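Local coordinates for protein D-alanyl-D-alanine carboxypeptidase (Streptococcus pneumoniae R6, PDB 1XP4) that probably removes the C-terminal D-alanine from peptidoglycan precursor peptides, as a serine-type carboxypeptidase of cell-wall synthesis, at residues S324-F329 with E352-I357; S82-E87 with S103-A108; A215-F220 with A266-M271; A295-G300 with K334-P339. All blocks are in the same frame, centred on the assembly; numbering follows the deposited sequence.

Contact 1: S324-F329 with E352-I357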
loop_
_atom_site.group_PDB
_atom_site.type_symbol
_atom_site.label_atom_id
_atom_site.label_comp_id
_atom_site.label_asym_id
_atom_site.label_seq_id
_atom_site.Cartn_x
_atom_site.Cartn_y
_atom_site.Cartn_z
ATOM N N SER A 324 18.967 14.610 -19.563
ATOM C CA SER A 324 17.932 13.773 -18.943
ATOM C C SER A 324 17.576 12.554 -19.799
ATOM O O SER A 324 18.281 12.154 -20.748
ATOM C CB SER A 324 16.686 14.690 -18.769
ATOM O OG SER A 324 15.945 14.859 -20.009
ATOM N N GLN A 325 16.570 11.898 -19.134
ATOM C CA GLN A 325 16.516 10.442 -18.929
ATOM C C GLN A 325 16.416 9.625 -20.220
ATOM O O GLN A 325 15.767 10.025 -21.173
ATOM C CB GLN A 325 15.268 10.133 -18.070
ATOM C CG GLN A 325 14.955 11.199 -17.022
ATOM C CD GLN A 325 13.464 11.466 -16.979
ATOM O OE1 GLN A 325 12.904 12.242 -17.727
ATOM N NE2 GLN A 325 12.808 10.806 -16.012
ATOM N N SER A 326 16.916 8.370 -20.109
ATOM C CA SER A 326 16.895 7.474 -21.262
ATOM C C SER A 326 15.837 6.354 -21.180
ATOM O O SER A 326 16.080 5.282 -20.737
ATOM C CB SER A 326 18.286 6.855 -21.369
ATOM O OG SER A 326 18.501 5.856 -20.352
ATOM N N VAL A 327 14.633 6.729 -21.488
ATOM C CA VAL A 327 13.431 5.898 -21.425
ATOM C C VAL A 327 13.040 5.758 -22.832
ATOM O O VAL A 327 11.935 5.373 -23.240
ATOM C CB VAL A 327 12.369 6.536 -20.556
ATOM C CG1 VAL A 327 12.562 8.038 -20.510
ATOM C CG2 VAL A 327 10.978 6.191 -21.073
ATOM N N GLN A 328 14.013 6.154 -23.573
ATOM C CA GLN A 328 14.041 5.509 -24.810
ATOM C C GLN A 328 14.118 4.047 -24.548
ATOM O O GLN A 328 15.128 3.500 -24.170
ATOM C CB GLN A 328 15.286 6.054 -25.525
ATOM C CG GLN A 328 15.225 7.590 -25.690
ATOM C CD GLN A 328 16.536 8.245 -25.267
ATOM O OE1 GLN A 328 16.808 9.421 -25.448
ATOM N NE2 GLN A 328 17.393 7.405 -24.669
ATOM N N PHE A 329 12.944 3.393 -24.557
ATOM C CA PHE A 329 13.187 2.175 -25.289
ATOM C C PHE A 329 11.918 1.424 -25.530
ATOM O O PHE A 329 11.253 0.896 -24.642
ATOM C CB PHE A 329 14.283 1.309 -24.646
ATOM C CG PHE A 329 15.298 0.969 -25.703
ATOM C CD1 PHE A 329 14.832 0.378 -26.879
ATOM C CD2 PHE A 329 16.438 1.755 -25.763
ATOM C CE1 PHE A 329 15.391 0.725 -28.099
ATOM C CE2 PHE A 329 16.998 2.097 -26.983
ATOM C CZ PHE A 329 16.466 1.600 -28.156
ATOM N N GLU A 352 14.764 3.294 -18.447
ATOM C CA GLU A 352 16.046 2.802 -17.957
ATOM C C GLU A 352 16.559 3.791 -16.908
ATOM O O GLU A 352 17.449 4.604 -17.148
ATOM C CB GLU A 352 17.017 2.648 -19.137
ATOM C CG GLU A 352 16.361 1.914 -20.317
ATOM C CD GLU A 352 17.239 1.820 -21.553
ATOM O OE1 GLU A 352 18.098 0.914 -21.613
ATOM O OE2 GLU A 352 17.068 2.655 -22.467
ATOM N N ASP A 353 15.951 3.703 -15.736
ATOM C CA ASP A 353 16.266 4.560 -14.609
ATOM C C ASP A 353 17.722 4.389 -14.163
ATOM O O ASP A 353 18.171 3.277 -13.888
ATOM C CB ASP A 353 15.311 4.212 -13.465
ATOM C CG ASP A 353 15.322 5.232 -12.353
ATOM O OD1 ASP A 353 16.312 5.980 -12.228
ATOM O OD2 ASP A 353 14.334 5.270 -11.588
ATOM N N LYS A 354 18.450 5.501 -14.094
ATOM C CA LYS A 354 19.849 5.506 -13.667
ATOM C C LYS A 354 20.006 6.386 -12.422
ATOM O O LYS A 354 21.117 6.731 -12.019
ATOM C CB LYS A 354 20.735 6.054 -14.789
ATOM C CG LYS A 354 20.601 5.304 -16.100
ATOM C CD LYS A 354 21.480 5.911 -17.188
ATOM C CE LYS A 354 21.249 5.220 -18.532
ATOM N NZ LYS A 354 22.061 5.796 -19.645
ATOM N N ASP A 355 18.878 6.735 -11.813
ATOM C CA ASP A 355 18.849 7.589 -10.633
ATOM C C ASP A 355 18.250 6.808 -9.450
ATOM O O ASP A 355 17.323 7.270 -8.782
ATOM C CB ASP A 355 17.994 8.817 -10.952
ATOM C CG ASP A 355 18.200 9.947 -9.978
ATOM O OD1 ASP A 355 18.721 9.689 -8.880
ATOM O OD2 ASP A 355 17.826 11.092 -10.314
ATOM N N LEU A 356 18.799 5.627 -9.194
ATOM C CA LEU A 356 18.311 4.760 -8.131
ATOM C C LEU A 356 18.615 5.229 -6.723
ATOM O O LEU A 356 19.766 5.463 -6.368
ATOM C CB LEU A 356 18.871 3.355 -8.322
ATOM C CG LEU A 356 18.698 2.838 -9.752
ATOM C CD1 LEU A 356 19.241 1.434 -9.846
ATOM C CD2 LEU A 356 17.224 2.891 -10.160
ATOM N N ILE A 357 17.567 5.348 -5.918
ATOM C CA ILE A 357 17.691 5.773 -4.534
ATOM C C ILE A 357 17.530 4.523 -3.678
ATOM O O ILE A 357 16.570 3.775 -3.846
ATOM C CB ILE A 357 16.588 6.796 -4.201
ATOM C CG1 ILE A 357 16.701 7.971 -5.172
ATOM C CG2 ILE A 357 16.696 7.265 -2.747
ATOM C CD1 ILE A 357 15.560 8.910 -5.108
HETATM O O HOH W 1 18.274 4.528 -23.979
#
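Two partners grip D353 OD2, the ammonium of K26 in a salt bridge and the hydroxyl of Y361. The other oxygen of that carboxylate, OD1, accepts from D355 N at 2.7 Å, met nearly along its C-O axis with a straight 159° at the hydrogen, which defines an Asx turn. With both oxygens engaged, the carboxylate is fixed in rotation.

The link between the segments is looser. E352 N gives a weak bond to S326 O at 3.3 Å, and the E352 side chain, its CG beside the backbone N and its chain extended beyond, runs past that same carbonyl. Its OE2 accepts from a water at 2.7 Å; the water in turn takes a weak bond from Q328 NE2. The same OE2 lies in the plane of the F329 ring, at its edge, 3.5 Å from CD2, with carboxylate and ring planes 88° apart. K354, extended beyond CG, brings CE to 3.4 Å from S326 OG.

The contact belongs to the C-terminal PBP5-type domain: V327 packs on L315 of strand 313-318 and I283 of strand 278-284, F329 pairs through its backbone with T350 of strand 345-350, and K26 reaches in from strand 26-31 of the peptidase sheet.

Contact 2: S82-E87 with S103-A108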
loop_
_atom_site.group_PDB
_atom_site.type_symbol
_atom_site.label_atom_id
_atom_site.label_comp_id
_atom_site.label_asym_id
_atom_site.label_seq_id
_atom_site.Cartn_x
_atom_site.Cartn_y
_atom_site.Cartn_z
ATOM N N SER A 82 -7.026 -0.277 21.347
ATOM C CA SER A 82 -8.006 0.497 20.605
ATOM C C SER A 82 -9.105 -0.402 20.054
ATOM O O SER A 82 -8.875 -1.260 19.199
ATOM C CB SER A 82 -7.325 1.297 19.487
ATOM O OG SER A 82 -6.321 0.542 18.838
ATOM N N ASN A 83 -10.304 -0.207 20.587
ATOM C CA ASN A 83 -11.467 -0.975 20.191
ATOM C C ASN A 83 -12.707 -0.112 20.321
ATOM O O ASN A 83 -12.630 1.070 20.657
ATOM C CB ASN A 83 -11.631 -2.203 21.083
ATOM C CG ASN A 83 -11.159 -3.480 20.421
ATOM O OD1 ASN A 83 -11.517 -3.774 19.280
ATOM N ND2 ASN A 83 -10.365 -4.258 21.147
ATOM N N ILE A 84 -13.852 -0.724 20.057
ATOM C CA ILE A 84 -15.133 -0.044 20.134
ATOM C C ILE A 84 -16.132 -1.065 20.665
ATOM O O ILE A 84 -15.938 -2.270 20.515
ATOM C CB ILE A 84 -15.580 0.455 18.740
ATOM C CG1 ILE A 84 -15.767 -0.728 17.790
ATOM C CG2 ILE A 84 -14.533 1.389 18.165
ATOM C CD1 ILE A 84 -16.155 -0.330 16.389
ATOM N N PRO A 85 -17.210 -0.599 21.303
ATOM C CA PRO A 85 -18.208 -1.524 21.841
ATOM C C PRO A 85 -18.739 -2.470 20.774
ATOM O O PRO A 85 -19.028 -2.045 19.659
ATOM C CB PRO A 85 -19.288 -0.586 22.364
ATOM C CG PRO A 85 -18.511 0.647 22.746
ATOM C CD PRO A 85 -17.573 0.799 21.589
HETATM N N MSE A 86 -18.857 -3.753 21.114
HETATM C CA MSE A 86 -19.376 -4.766 20.192
HETATM C C MSE A 86 -20.298 -5.699 20.953
HETATM O O MSE A 86 -20.279 -6.911 20.758
HETATM C CB MSE A 86 -18.233 -5.569 19.583
HETATM C CG MSE A 86 -17.476 -4.821 18.521
HETATM SE SE MSE A 86 -16.016 -5.850 17.816
HETATM C CE MSE A 86 -15.079 -4.406 16.936
ATOM N N GLU A 87 -21.115 -5.113 21.816
ATOM C CA GLU A 87 -22.029 -5.872 22.656
ATOM C C GLU A 87 -23.049 -6.728 21.935
ATOM O O GLU A 87 -23.708 -7.549 22.553
ATOM C CB GLU A 87 -22.728 -4.926 23.639
ATOM C CG GLU A 87 -21.806 -4.419 24.750
ATOM C CD GLU A 87 -21.116 -5.559 25.491
ATOM O OE1 GLU A 87 -21.822 -6.527 25.854
ATOM O OE2 GLU A 87 -19.883 -5.489 25.713
ATOM N N SER A 103 -10.704 2.922 12.835
ATOM C CA SER A 103 -10.467 3.051 14.267
ATOM C C SER A 103 -9.417 2.090 14.826
ATOM O O SER A 103 -9.109 2.115 16.020
ATOM C CB SER A 103 -11.784 2.849 15.003
ATOM O OG SER A 103 -12.786 3.653 14.416
ATOM N N SER A 104 -8.875 1.239 13.967
ATOM C CA SER A 104 -7.866 0.284 14.388
ATOM C C SER A 104 -8.405 -0.663 15.466
ATOM O O SER A 104 -7.650 -1.158 16.310
ATOM C CB SER A 104 -6.628 1.027 14.908
ATOM O OG SER A 104 -5.517 0.149 15.047
ATOM N N ALA A 105 -9.709 -0.916 15.437
ATOM C CA ALA A 105 -10.333 -1.828 16.399
ATOM C C ALA A 105 -9.735 -3.229 16.246
ATOM O O ALA A 105 -9.862 -3.855 15.187
ATOM C CB ALA A 105 -11.833 -1.881 16.163
ATOM N N ASN A 106 -9.096 -3.728 17.301
ATOM C CA ASN A 106 -8.473 -5.052 17.245
ATOM C C ASN A 106 -9.474 -6.207 17.182
ATOM O O ASN A 106 -9.227 -7.211 16.510
ATOM C CB ASN A 106 -7.523 -5.244 18.432
ATOM C CG ASN A 106 -6.359 -4.264 18.411
ATOM O OD1 ASN A 106 -5.592 -4.221 17.448
ATOM N ND2 ASN A 106 -6.224 -3.473 19.473
ATOM N N SER A 107 -10.598 -6.077 17.878
ATOM C CA SER A 107 -11.599 -7.131 17.839
ATOM C C SER A 107 -12.218 -7.210 16.456
ATOM O O SER A 107 -12.734 -8.251 16.060
ATOM C CB SER A 107 -12.667 -6.895 18.891
ATOM O OG SER A 107 -12.135 -7.205 20.168
ATOM N N ALA A 108 -12.159 -6.110 15.717
ATOM C CA ALA A 108 -12.665 -6.104 14.351
ATOM C C ALA A 108 -11.715 -6.989 13.524
ATOM O O ALA A 108 -12.150 -7.863 12.774
ATOM C CB ALA A 108 -12.670 -4.685 13.797
#
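S104, A105 and N106 read as the SxN motif of the penicillin-recognising serine enzymes, and the 82-87 loop lies against the start of the helix that follows it. From CB, the N83 side chain brings its amide over that helix start. CG stands equally near N106 N and S107 N; OD1 accepts from S107 N at 2.8 Å, with 165° at the hydrogen, in the carbonyl plane and on a lone pair; ND2 ends 3.6 Å from S107 OG, a hydroxyl whose own partner is P72 O.

One residue earlier, S82 O takes N106 N at 3.1 Å, nearly along the C=O axis. A105, at the N-cap position, has only a methyl, so loop oxygens serve these two first-turn N-H groups. S82 OG adds a weak bond to S104 O, where positive phi (60°) turns the chain out of the preceding helix.

These bonds hold the backbone around S104, a predicted active-site residue whose OG bonds to S41 OG and weakly to a sulfate, probably from the crystallisation liquor, and around N106, whose OD1 bonds to NZ of K44, the predicted proton acceptor.

Apolar contact closes the far end. The extended selenomethionine M86 runs its SE past S107 CB at 3.7 Å and sets CE 4.0 Å from A108 CB and 4.2 Å from A105 CB.

Contact 3: A215-F220 with A266-M271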
loop_
_atom_site.group_PDB
_atom_site.type_symbol
_atom_site.label_atom_id
_atom_site.label_comp_id
_atom_site.label_asym_id
_atom_site.label_seq_id
_atom_site.Cartn_x
_atom_site.Cartn_y
_atom_site.Cartn_z
ATOM N N ALA A 215 -4.101 17.670 11.598
ATOM C CA ALA A 215 -2.907 17.621 10.765
ATOM C C ALA A 215 -3.177 17.455 9.279
ATOM O O ALA A 215 -2.361 16.879 8.557
ATOM C CB ALA A 215 -1.991 16.509 11.257
ATOM N N TYR A 216 -4.315 17.972 8.830
ATOM C CA TYR A 216 -4.722 17.906 7.425
ATOM C C TYR A 216 -3.621 18.316 6.451
ATOM O O TYR A 216 -2.863 19.251 6.709
ATOM C CB TYR A 216 -5.927 18.816 7.192
ATOM C CG TYR A 216 -6.338 18.958 5.742
ATOM C CD1 TYR A 216 -7.228 18.060 5.151
ATOM C CD2 TYR A 216 -5.820 19.982 4.950
ATOM C CE1 TYR A 216 -7.593 18.178 3.810
ATOM C CE2 TYR A 216 -6.178 20.107 3.608
ATOM C CZ TYR A 216 -7.062 19.203 3.047
ATOM O OH TYR A 216 -7.405 19.322 1.718
ATOM N N ARG A 217 -3.557 17.612 5.326
ATOM C CA ARG A 217 -2.598 17.881 4.261
ATOM C C ARG A 217 -3.327 17.455 2.987
ATOM O O ARG A 217 -3.585 16.271 2.762
ATOM C CB ARG A 217 -1.299 17.084 4.494
ATOM C CG ARG A 217 -0.506 16.663 3.243
ATOM C CD ARG A 217 0.263 17.769 2.524
ATOM N NE ARG A 217 1.535 18.101 3.164
ATOM C CZ ARG A 217 2.614 18.540 2.513
ATOM N NH1 ARG A 217 2.597 18.686 1.196
ATOM N NH2 ARG A 217 3.703 18.878 3.180
ATOM N N GLY A 218 -3.692 18.444 2.180
ATOM C CA GLY A 218 -4.417 18.183 0.951
ATOM C C GLY A 218 -3.867 17.061 0.094
ATOM O O GLY A 218 -2.684 17.056 -0.260
ATOM N N GLY A 219 -4.737 16.111 -0.246
ATOM C CA GLY A 219 -4.336 14.990 -1.078
ATOM C C GLY A 219 -4.384 13.636 -0.392
ATOM O O GLY A 219 -4.644 12.616 -1.026
ATOM N N PHE A 220 -4.154 13.630 0.911
ATOM C CA PHE A 220 -4.082 12.381 1.676
ATOM C C PHE A 220 -5.431 11.649 1.627
ATOM O O PHE A 220 -6.473 12.212 1.310
ATOM C CB PHE A 220 -3.684 12.722 3.132
ATOM C CG PHE A 220 -2.201 12.550 3.359
ATOM C CD1 PHE A 220 -1.347 13.617 3.138
ATOM C CD2 PHE A 220 -1.653 11.302 3.633
ATOM C CE1 PHE A 220 0.024 13.419 3.093
ATOM C CE2 PHE A 220 -0.278 11.127 3.609
ATOM C CZ PHE A 220 0.566 12.179 3.318
ATOM N N ALA A 266 5.959 14.756 10.579
ATOM C CA ALA A 266 7.120 14.130 9.971
ATOM C C ALA A 266 6.798 13.695 8.551
ATOM O O ALA A 266 7.630 13.819 7.658
ATOM C CB ALA A 266 7.550 12.933 10.800
ATOM N N THR A 267 5.586 13.177 8.353
ATOM C CA THR A 267 5.146 12.738 7.030
ATOM C C THR A 267 4.984 13.962 6.143
ATOM O O THR A 267 5.450 13.986 5.004
ATOM C CB THR A 267 3.783 12.000 7.070
ATOM O OG1 THR A 267 3.903 10.791 7.830
ATOM C CG2 THR A 267 3.330 11.656 5.650
ATOM N N SER A 268 4.311 14.977 6.666
ATOM C CA SER A 268 4.121 16.203 5.911
ATOM C C SER A 268 5.509 16.736 5.548
ATOM O O SER A 268 5.717 17.285 4.469
ATOM C CB SER A 268 3.362 17.233 6.746
ATOM O OG SER A 268 3.008 18.343 5.945
ATOM N N SER A 269 6.464 16.542 6.450
ATOM C CA SER A 269 7.823 17.002 6.216
ATOM C C SER A 269 8.460 16.225 5.077
ATOM O O SER A 269 9.147 16.793 4.226
ATOM C CB SER A 269 8.657 16.823 7.476
ATOM O OG SER A 269 9.990 17.228 7.238
ATOM N N LEU A 270 8.223 14.917 5.071
ATOM C CA LEU A 270 8.759 14.037 4.045
ATOM C C LEU A 270 8.200 14.379 2.667
ATOM O O LEU A 270 8.901 14.265 1.663
ATOM C CB LEU A 270 8.445 12.575 4.399
ATOM C CG LEU A 270 8.747 11.448 3.397
ATOM C CD1 LEU A 270 10.135 11.596 2.802
ATOM C CD2 LEU A 270 8.614 10.112 4.107
HETATM N N MSE A 271 6.943 14.808 2.619
HETATM C CA MSE A 271 6.317 15.141 1.346
HETATM C C MSE A 271 6.768 16.466 0.753
HETATM O O MSE A 271 6.784 16.625 -0.472
HETATM C CB MSE A 271 4.798 15.100 1.480
HETATM C CG MSE A 271 4.262 13.690 1.706
HETATM SE SE MSE A 271 4.269 12.517 0.144
HETATM C CE MSE A 271 5.563 13.358 -0.979
HETATM O O HOH W 2 0.576 19.870 6.837
#
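Helix 262-277 lies across the five-stranded antiparallel sheet, and here it meets the loop that leads into strand 220-228. R217 makes the polar join. Its CG is anti to the backbone N (chi1 150°) and the chain bends at chi2 and chi3, so that the guanidinium presents its NE side to the helix. NE, at 3.2 Å, and NH2, at 2.9 Å, both donate to S268 OG, which lies in the guanidinium plane. S268 OG is itself anti to its backbone N and also pairs with a water. The charge has further partners, NH1 with E241 and NH2 with D272, so all three nitrogens are engaged; M271 CB sits over one face of the group, 4.1 Å above the plane.

Beside this is apolar contact between helix and sheet, next to strand 220-228, at one edge of the sheet, which also carries K224, predicted to bind substrate; the side chains of F220 and K224 are about 11 Å apart. F220 CZ approaches T267 CG2 at 3.7 Å, the two side chains crossing obliquely, while T267 OG1 turns back to R263 O. M271 CG comes in at the ring edge, 4.3 Å from F220 CZ, and M271 also packs on V246 and T239 of the sheet.

Contact 4: A295-G300 with K334-P339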
loop_
_atom_site.group_PDB
_atom_site.type_symbol
_atom_site.label_atom_id
_atom_site.label_comp_id
_atom_site.label_asym_id
_atom_site.label_seq_id
_atom_site.Cartn_x
_atom_site.Cartn_y
_atom_site.Cartn_z
ATOM N N ALA A 295 6.130 -1.694 -34.739
ATOM C CA ALA A 295 6.415 -3.081 -34.383
ATOM C C ALA A 295 5.942 -4.061 -35.448
ATOM O O ALA A 295 4.779 -4.064 -35.828
ATOM C CB ALA A 295 5.768 -3.411 -33.053
ATOM N N PRO A 296 6.855 -4.906 -35.938
ATOM C CA PRO A 296 6.649 -5.932 -36.959
ATOM C C PRO A 296 5.399 -6.815 -36.910
ATOM O O PRO A 296 4.934 -7.213 -35.841
ATOM C CB PRO A 296 7.934 -6.738 -36.864
ATOM C CG PRO A 296 8.939 -5.654 -36.687
ATOM C CD PRO A 296 8.292 -4.793 -35.620
ATOM N N VAL A 297 4.876 -7.104 -38.101
ATOM C CA VAL A 297 3.778 -7.970 -38.466
ATOM C C VAL A 297 4.201 -8.637 -39.762
ATOM O O VAL A 297 4.909 -8.066 -40.587
ATOM C CB VAL A 297 2.506 -7.086 -38.650
ATOM C CG1 VAL A 297 1.299 -7.910 -39.134
ATOM C CG2 VAL A 297 2.134 -6.449 -37.306
ATOM N N GLN A 298 3.828 -9.904 -39.873
ATOM C CA GLN A 298 4.357 -10.691 -40.955
ATOM C C GLN A 298 3.185 -11.252 -41.709
ATOM O O GLN A 298 3.076 -12.457 -41.844
ATOM C CB GLN A 298 5.121 -11.865 -40.311
ATOM C CG GLN A 298 4.144 -12.800 -39.583
ATOM C CD GLN A 298 4.831 -14.034 -39.044
ATOM O OE1 GLN A 298 4.200 -15.009 -38.661
ATOM N NE2 GLN A 298 6.168 -13.922 -38.906
ATOM N N ASP A 299 2.252 -10.339 -42.161
ATOM C CA ASP A 299 1.081 -10.660 -43.058
ATOM C C ASP A 299 0.178 -9.438 -43.392
ATOM O O ASP A 299 -0.927 -9.331 -42.901
ATOM C CB ASP A 299 0.062 -11.678 -42.476
ATOM C CG ASP A 299 0.597 -13.005 -41.933
ATOM O OD1 ASP A 299 0.600 -13.106 -40.726
ATOM O OD2 ASP A 299 0.541 -14.024 -42.634
ATOM N N GLY A 300 0.624 -8.451 -44.197
ATOM C CA GLY A 300 -0.442 -7.640 -44.845
ATOM C C GLY A 300 0.091 -6.300 -45.351
ATOM O O GLY A 300 0.545 -6.117 -46.470
ATOM N N LYS A 334 8.296 -9.901 -30.396
ATOM C CA LYS A 334 8.825 -9.968 -31.787
ATOM C C LYS A 334 7.765 -10.201 -32.862
ATOM O O LYS A 334 6.602 -10.337 -32.565
ATOM C CB LYS A 334 10.059 -10.832 -31.951
ATOM C CG LYS A 334 10.699 -11.238 -30.611
ATOM C CD LYS A 334 10.922 -12.752 -30.515
ATOM C CE LYS A 334 11.766 -13.312 -31.670
ATOM N NZ LYS A 334 12.587 -14.434 -31.195
ATOM N N ALA A 335 8.226 -10.131 -34.146
ATOM C CA ALA A 335 7.364 -9.759 -35.270
ATOM C C ALA A 335 6.102 -10.629 -35.482
ATOM O O ALA A 335 6.188 -11.802 -35.867
ATOM C CB ALA A 335 8.215 -9.833 -36.518
ATOM N N ILE A 336 4.876 -10.128 -35.344
ATOM C CA ILE A 336 3.832 -10.998 -34.897
ATOM C C ILE A 336 2.843 -11.366 -35.982
ATOM O O ILE A 336 2.238 -10.598 -36.698
ATOM C CB ILE A 336 3.186 -10.330 -33.638
ATOM C CG1 ILE A 336 1.856 -9.609 -33.922
ATOM C CG2 ILE A 336 4.125 -9.277 -33.024
ATOM C CD1 ILE A 336 2.040 -8.105 -34.195
ATOM N N PRO A 337 1.868 -12.323 -35.910
ATOM C CA PRO A 337 0.974 -12.611 -37.024
ATOM C C PRO A 337 -0.101 -11.537 -37.217
ATOM O O PRO A 337 -0.267 -10.587 -36.415
ATOM C CB PRO A 337 0.290 -13.973 -36.757
ATOM C CG PRO A 337 0.505 -14.352 -35.293
ATOM C CD PRO A 337 1.555 -13.227 -34.790
ATOM N N ALA A 338 -0.770 -11.589 -38.364
ATOM C CA ALA A 338 -1.916 -10.724 -38.618
ATOM C C ALA A 338 -3.131 -11.635 -38.750
ATOM O O ALA A 338 -2.979 -12.848 -38.893
ATOM C CB ALA A 338 -1.721 -9.923 -39.894
ATOM N N PRO A 339 -4.349 -11.070 -38.705
ATOM C CA PRO A 339 -4.616 -9.638 -38.566
ATOM C C PRO A 339 -4.379 -9.084 -37.157
ATOM O O PRO A 339 -4.544 -9.781 -36.150
ATOM C CB PRO A 339 -6.074 -9.520 -38.993
ATOM C CG PRO A 339 -6.656 -10.764 -38.467
ATOM C CD PRO A 339 -5.621 -11.805 -38.870
#
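V297 and I336 form the tight side of this contact between two loops whose touching parts run in roughly the same sense, 36° apart. V297 CG1 is anti to the backbone N (chi1 176°) and reaches A338 CB at 3.7 Å; CG2, beside the N, lies 3.5 Å from I336 CD1, where the two side chains cross obliquely. V297 is buried and also touches V305 of another loop.

Two hydrogen bonds fasten the segments. I336 N donates to P296 O at 3.0 Å, fairly straight at 162°, but it comes from well above the carbonyl plane. At the far end a side chain takes over the acceptor role: D299, with CG beside its backbone N, turns OD1 to A338 N at 3.1 Å, again from above the plane of the acceptor group. This also brings D299 CB within 3.6 Å of A338 CB.

The other side is loose. Q298 and P337 are exposed, and the Q298 chain, extended beyond CG, runs alongside the other segment, with NE2 3.7 Å from A335 O.

One backbone bond and one aspartate bond, with P337, which has no N-H, between the two donors, join two loops of the C-terminal PBP5-type domain without a regular ladder.

Only contact 2 lies in the predicted active site: it contains S104, whose side chain is about 3 Å from that of S41. Contact 3 is in the same catalytic half, its centre 27 Å from that of contact 2, and is related to the site through strand 220-228, which carries K224. Contacts 1 and 4 belong to the C-terminal domain. Their segments alternate along the chain, in the order 295-300, 324-329, 334-339, 352-357, yet their centres are 30 Å apart and they do not touch. Contact 1 is the nearer to the catalytic half, with nearest atoms about 10 Å from contact 3, whereas the centre of contact 4 lies 59 Å from that of contact 2.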